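Local coordinates for bifunctional protein FolD (Thermus thermophilus, PDB 6V6Y), which oxidises 5,10-methylenetetrahydrofolate to 5,10-methenyltetrahydrofolate with NADP+ and hydrolyses that product to 10-formyltetrahydrofolate, at the NADP nicotinamide-adenine-dinucleotide phosphate site. Numbering follows the deposited sequence.

The NADP nicotinamide-adenine-dinucleotide phosphate site. Residues 138, 162-164, 166-167, 186-188, 192, 205-208, 226-229, 257-258, 261. With NAP (NADP nicotinamide-adenine-dinucleotide phosphate), chain B.
Arg163 has CG in the crowded position between the backbone N and the carbonyl carbon (chi1 57°), and its chain then runs extended to NE. This brings the guanidinium side-on to the 2'-phosphate of NAP. Arg163 NE donates to NAP O1X at 3.0 Å, close to the guanidinium plane. Arg163 NH2 forms a salt bridge to NAP O2X at 2.6 Å, somewhat tilted from that plane. The His186 ring lies across one guanidinium face, with Arg163 CZ over the ring centre. The backbone N of Lys188 donates to His186 ND1 at 3.1 Å, nearly in the ring plane, which would fix the ring's rotation. Ser187 OG also sits in the crowded position (chi1 79°) and donates to NAP O3X of the phosphate at 2.7 Å. The Ser187 backbone N hydrogen-bonds to the ribose 2'-oxygen O2B and to phosphate O2X of NAP, so O2X is gripped by Arg163 NH2 and Ser187 N. An alanine at Arg163 would remove the paired grip and its charge, and would probably weaken binding of the 2'-phosphate. The adenine is sandwiched: Ser187 CA covers its six-membered ring and Val206 CB its five-membered ring. Arg208, bent at chi2, turns a guanidinium face toward C8A; its NE does not hydrogen-bond to N7A. At the nicotinamide end, Thr261 OG1 donates to the carboxamide oxygen O7N of NAP at 2.7 Å. Thr138 OG1 and Thr261 OG1 share a hydrogen bond of 3.0 Å, which is likely to steady the Thr261 hydroxyl. Ile166 CG2 and Val167 CG2 pack against nicotinamide C5N. The site is the Rossmann-type cofactor pocket of the dehydrogenase. It holds NADP by both ends, and its 2'-phosphate contacts would probably favour NADP over NAD.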
loop_
_atom_site.group_PDB
_atom_site.type_symbol
_atom_site.label_atom_id
_atom_site.label_comp_id
_atom_site.label_asym_id
_atom_site.label_seq_id
_atom_site.Cartn_x
_atom_site.Cartn_y
_atom_site.Cartn_z
ATOM N N THR A 138 -13.870 5.736 -3.473
ATOM C CA THR A 138 -14.683 4.627 -2.975
ATOM C C THR A 138 -14.158 4.110 -1.649
ATOM O O THR A 138 -14.958 3.965 -0.710
ATOM C CB THR A 138 -14.775 3.516 -4.022
ATOM O OG1 THR A 138 -15.337 4.051 -5.221
ATOM C CG2 THR A 138 -15.654 2.376 -3.507
ATOM N N GLY A 162 -11.157 -8.480 -3.570
ATOM C CA GLY A 162 -10.830 -7.663 -4.713
ATOM C C GLY A 162 -9.643 -6.805 -4.354
ATOM O O GLY A 162 -9.581 -6.265 -3.244
ATOM N N ARG A 163 -8.688 -6.668 -5.264
ATOM C CA ARG A 163 -7.435 -6.015 -4.926
ATOM C C ARG A 163 -7.067 -4.967 -5.970
ATOM O O ARG A 163 -5.894 -4.807 -6.323
ATOM C CB ARG A 163 -6.313 -7.047 -4.778
ATOM C CG ARG A 163 -6.125 -7.879 -6.025
ATOM C CD ARG A 163 -4.840 -8.688 -6.022
ATOM N NE ARG A 163 -4.928 -9.705 -7.063
ATOM C CZ ARG A 163 -3.970 -10.574 -7.364
ATOM N NH1 ARG A 163 -2.819 -10.552 -6.710
ATOM N NH2 ARG A 163 -4.171 -11.465 -8.327
ATOM N N SER A 164 -8.054 -4.226 -6.477
ATOM C CA SER A 164 -7.758 -3.227 -7.496
ATOM C C SER A 164 -7.136 -1.982 -6.872
ATOM O O SER A 164 -7.179 -1.779 -5.650
ATOM C CB SER A 164 -9.028 -2.838 -8.247
ATOM O OG SER A 164 -9.750 -1.916 -7.461
ATOM N N ILE A 166 -8.355 0.901 -7.616
ATOM C CA ILE A 166 -9.477 1.812 -7.413
ATOM C C ILE A 166 -10.191 1.544 -6.093
ATOM O O ILE A 166 -10.693 2.484 -5.462
ATOM C CB ILE A 166 -10.415 1.712 -8.626
ATOM C CG1 ILE A 166 -9.689 2.286 -9.852
ATOM C CG2 ILE A 166 -11.737 2.469 -8.397
ATOM C CD1 ILE A 166 -10.087 1.638 -11.146
ATOM N N VAL A 167 -10.234 0.285 -5.626
ATOM C CA VAL A 167 -10.962 -0.035 -4.392
ATOM C C VAL A 167 -10.122 -0.836 -3.387
ATOM O O VAL A 167 -9.764 -0.331 -2.312
ATOM C CB VAL A 167 -12.271 -0.790 -4.710
ATOM C CG1 VAL A 167 -13.033 -1.056 -3.436
ATOM C CG2 VAL A 167 -13.126 -0.015 -5.708
ATOM N N HIS A 186 -8.883 -12.280 -3.316
ATOM C CA HIS A 186 -8.899 -11.957 -4.744
ATOM C C HIS A 186 -9.149 -13.245 -5.512
ATOM O O HIS A 186 -9.418 -14.301 -4.921
ATOM C CB HIS A 186 -7.590 -11.298 -5.180
ATOM C CG HIS A 186 -6.381 -12.016 -4.673
ATOM N ND1 HIS A 186 -6.015 -13.267 -5.126
ATOM C CD2 HIS A 186 -5.480 -11.683 -3.717
ATOM C CE1 HIS A 186 -4.916 -13.653 -4.499
ATOM N NE2 HIS A 186 -4.578 -12.716 -3.631
ATOM N N SER A 187 -9.019 -13.173 -6.836
ATOM C CA SER A 187 -9.449 -14.302 -7.653
ATOM C C SER A 187 -8.569 -15.543 -7.482
ATOM O O SER A 187 -8.986 -16.630 -7.880
ATOM C CB SER A 187 -9.503 -13.892 -9.120
ATOM O OG SER A 187 -8.200 -13.887 -9.674
ATOM N N LYS A 188 -7.382 -15.427 -6.886
ATOM C CA LYS A 188 -6.510 -16.583 -6.688
ATOM C C LYS A 188 -6.531 -17.092 -5.254
ATOM O O LYS A 188 -5.769 -18.016 -4.919
ATOM C CB LYS A 188 -5.063 -16.251 -7.090
ATOM C CG LYS A 188 -4.890 -15.830 -8.549
ATOM C CD LYS A 188 -5.315 -16.973 -9.455
ATOM C CE LYS A 188 -4.630 -16.877 -10.801
ATOM N NZ LYS A 188 -5.071 -15.662 -11.532
ATOM N N LEU A 192 -12.276 -19.393 -1.127
ATOM C CA LEU A 192 -12.749 -18.047 -0.812
ATOM C C LEU A 192 -13.874 -18.025 0.219
ATOM O O LEU A 192 -13.799 -17.211 1.159
ATOM C CB LEU A 192 -13.195 -17.361 -2.109
ATOM C CG LEU A 192 -12.939 -15.865 -2.309
ATOM C CD1 LEU A 192 -14.050 -15.282 -3.131
ATOM C CD2 LEU A 192 -12.732 -15.094 -0.994
ATOM N N ALA A 205 -15.670 -6.162 -3.696
ATOM C CA ALA A 205 -15.496 -5.352 -4.913
ATOM C C ALA A 205 -14.884 -6.228 -6.017
ATOM O O ALA A 205 -13.710 -6.104 -6.363
ATOM C CB ALA A 205 -14.632 -4.116 -4.645
ATOM N N VAL A 206 -15.699 -7.096 -6.609
ATOM C CA VAL A 206 -15.211 -8.015 -7.630
ATOM C C VAL A 206 -15.912 -7.856 -8.973
ATOM O O VAL A 206 -15.343 -8.257 -10.000
ATOM C CB VAL A 206 -15.322 -9.477 -7.149
ATOM C CG1 VAL A 206 -14.487 -9.681 -5.894
ATOM C CG2 VAL A 206 -16.763 -9.830 -6.878
ATOM N N GLY A 207 -17.124 -7.310 -9.025
ATOM C CA GLY A 207 -17.818 -7.189 -10.297
ATOM C C GLY A 207 -18.386 -8.482 -10.839
ATOM O O GLY A 207 -18.341 -8.711 -12.052
ATOM N N ARG A 208 -18.915 -9.341 -9.967
ATOM C CA ARG A 208 -19.620 -10.564 -10.358
ATOM C C ARG A 208 -20.982 -10.500 -9.677
ATOM O O ARG A 208 -21.046 -10.511 -8.431
ATOM C CB ARG A 208 -18.855 -11.835 -9.950
ATOM C CG ARG A 208 -17.337 -11.870 -10.301
ATOM C CD ARG A 208 -17.037 -11.611 -11.786
ATOM N NE ARG A 208 -15.643 -11.893 -12.178
ATOM C CZ ARG A 208 -14.834 -11.012 -12.793
ATOM N NH1 ARG A 208 -15.274 -9.781 -13.077
ATOM N NH2 ARG A 208 -13.577 -11.346 -13.120
ATOM N N VAL A 226 -19.629 -3.284 -2.968
ATOM C CA VAL A 226 -19.142 -2.257 -3.890
ATOM C C VAL A 226 -19.510 -2.557 -5.338
ATOM O O VAL A 226 -19.403 -1.666 -6.194
ATOM C CB VAL A 226 -17.610 -2.099 -3.728
ATOM C CG1 VAL A 226 -17.072 -0.910 -4.511
ATOM C CG2 VAL A 226 -17.236 -1.959 -2.243
ATOM N N GLY A 227 -19.979 -3.766 -5.639
ATOM C CA GLY A 227 -20.215 -4.126 -7.025
ATOM C C GLY A 227 -21.336 -3.311 -7.645
ATOM O O GLY A 227 -22.300 -2.917 -6.988
ATOM N N VAL A 228 -21.195 -3.037 -8.935
ATOM C CA VAL A 228 -22.258 -2.387 -9.692
ATOM C C VAL A 228 -22.354 -3.123 -11.022
ATOM O O VAL A 228 -21.613 -2.826 -11.962
ATOM C CB VAL A 228 -21.980 -0.880 -9.890
ATOM C CG1 VAL A 228 -22.897 -0.294 -10.959
ATOM C CG2 VAL A 228 -22.121 -0.117 -8.569
ATOM N N ASN A 229 -23.224 -4.118 -11.103
ATOM C CA ASN A 229 -23.299 -4.994 -12.270
ATOM C C ASN A 229 -24.593 -4.710 -13.035
ATOM O O ASN A 229 -25.693 -5.035 -12.562
ATOM C CB ASN A 229 -23.207 -6.462 -11.851
ATOM C CG ASN A 229 -21.971 -6.753 -11.005
ATOM O OD1 ASN A 229 -20.869 -6.890 -11.524
ATOM N ND2 ASN A 229 -22.154 -6.826 -9.692
ATOM N N VAL A 257 -22.896 1.998 -1.524
ATOM C CA VAL A 257 -21.565 2.578 -1.680
ATOM C C VAL A 257 -21.579 3.731 -2.678
ATOM O O VAL A 257 -20.924 4.757 -2.471
ATOM C CB VAL A 257 -20.578 1.481 -2.103
ATOM C CG1 VAL A 257 -19.245 2.103 -2.536
ATOM C CG2 VAL A 257 -20.421 0.458 -0.978
ATOM N N GLY A 258 -22.315 3.578 -3.773
ATOM C CA GLY A 258 -22.302 4.522 -4.866
ATOM C C GLY A 258 -22.456 5.973 -4.452
ATOM O O GLY A 258 -21.667 6.837 -4.859
ATOM N N THR A 261 -19.260 7.187 -2.813
ATOM C CA THR A 261 -18.178 7.485 -3.744
ATOM C C THR A 261 -18.296 8.905 -4.290
ATOM O O THR A 261 -17.290 9.613 -4.424
ATOM C CB THR A 261 -18.168 6.488 -4.903
ATOM O OG1 THR A 261 -18.015 5.150 -4.406
ATOM C CG2 THR A 261 -17.003 6.822 -5.881
HETATM P PA NAP B . -11.221 -4.968 -10.887
HETATM O O1A NAP B . -11.939 -4.790 -12.168
HETATM O O2A NAP B . -9.801 -4.567 -11.006
HETATM O O5B NAP B . -11.357 -6.493 -10.390
HETATM C C5B NAP B . -11.896 -6.756 -9.114
HETATM C C4B NAP B . -11.092 -7.827 -8.387
HETATM O O4B NAP B . -11.956 -8.840 -7.916
HETATM C C3B NAP B . -10.052 -8.497 -9.271
HETATM O O3B NAP B . -8.784 -7.957 -8.980
HETATM C C2B NAP B . -10.135 -9.982 -8.946
HETATM O O2B NAP B . -8.976 -10.465 -8.301
HETATM C C1B NAP B . -11.331 -10.105 -8.009
HETATM N N9A NAP B . -12.273 -11.126 -8.508
HETATM C C8A NAP B . -12.978 -11.077 -9.682
HETATM N N7A NAP B . -13.728 -12.199 -9.780
HETATM C C5A NAP B . -13.516 -12.961 -8.685
HETATM C C6A NAP B . -14.026 -14.190 -8.286
HETATM N N6A NAP B . -14.901 -14.833 -9.054
HETATM N N1A NAP B . -13.620 -14.741 -7.088
HETATM C C2A NAP B . -12.713 -14.068 -6.296
HETATM N N3A NAP B . -12.211 -12.846 -6.699
HETATM C C4A NAP B . -12.601 -12.300 -7.876
HETATM O O3 NAP B . -11.964 -4.140 -9.723
HETATM P PN NAP B . -12.799 -2.764 -9.740
HETATM O O1N NAP B . -12.204 -1.872 -10.761
HETATM O O2N NAP B . -12.956 -2.296 -8.345
HETATM O O5D NAP B . -14.232 -3.263 -10.276
HETATM C C5D NAP B . -14.981 -4.183 -9.513
HETATM C C4D NAP B . -16.448 -3.773 -9.475
HETATM O O4D NAP B . -16.642 -2.679 -8.596
HETATM C C3D NAP B . -16.926 -3.341 -10.854
HETATM O O3D NAP B . -18.049 -4.102 -11.228
HETATM C C2D NAP B . -17.321 -1.889 -10.699
HETATM O O2D NAP B . -18.546 -1.645 -11.348
HETATM C C1D NAP B . -17.477 -1.711 -9.200
HETATM N N1N NAP B . -17.098 -0.345 -8.797
HETATM C C2N NAP B . -18.023 0.444 -8.178
HETATM C C3N NAP B . -17.698 1.736 -7.790
HETATM C C7N NAP B . -18.689 2.550 -7.015
HETATM O O7N NAP B . -18.392 3.896 -6.723
HETATM N N7N NAP B . -19.824 1.978 -6.618
HETATM C C4N NAP B . -16.420 2.226 -8.028
HETATM C C5N NAP B . -15.485 1.413 -8.657
HETATM C C6N NAP B . -15.837 0.123 -9.039
HETATM P P2B NAP B . -7.599 -10.709 -9.105
HETATM O O1X NAP B . -6.887 -9.392 -9.301
HETATM O O2X NAP B . -6.725 -11.631 -8.289
HETATM O O3X NAP B . -7.890 -11.333 -10.449
#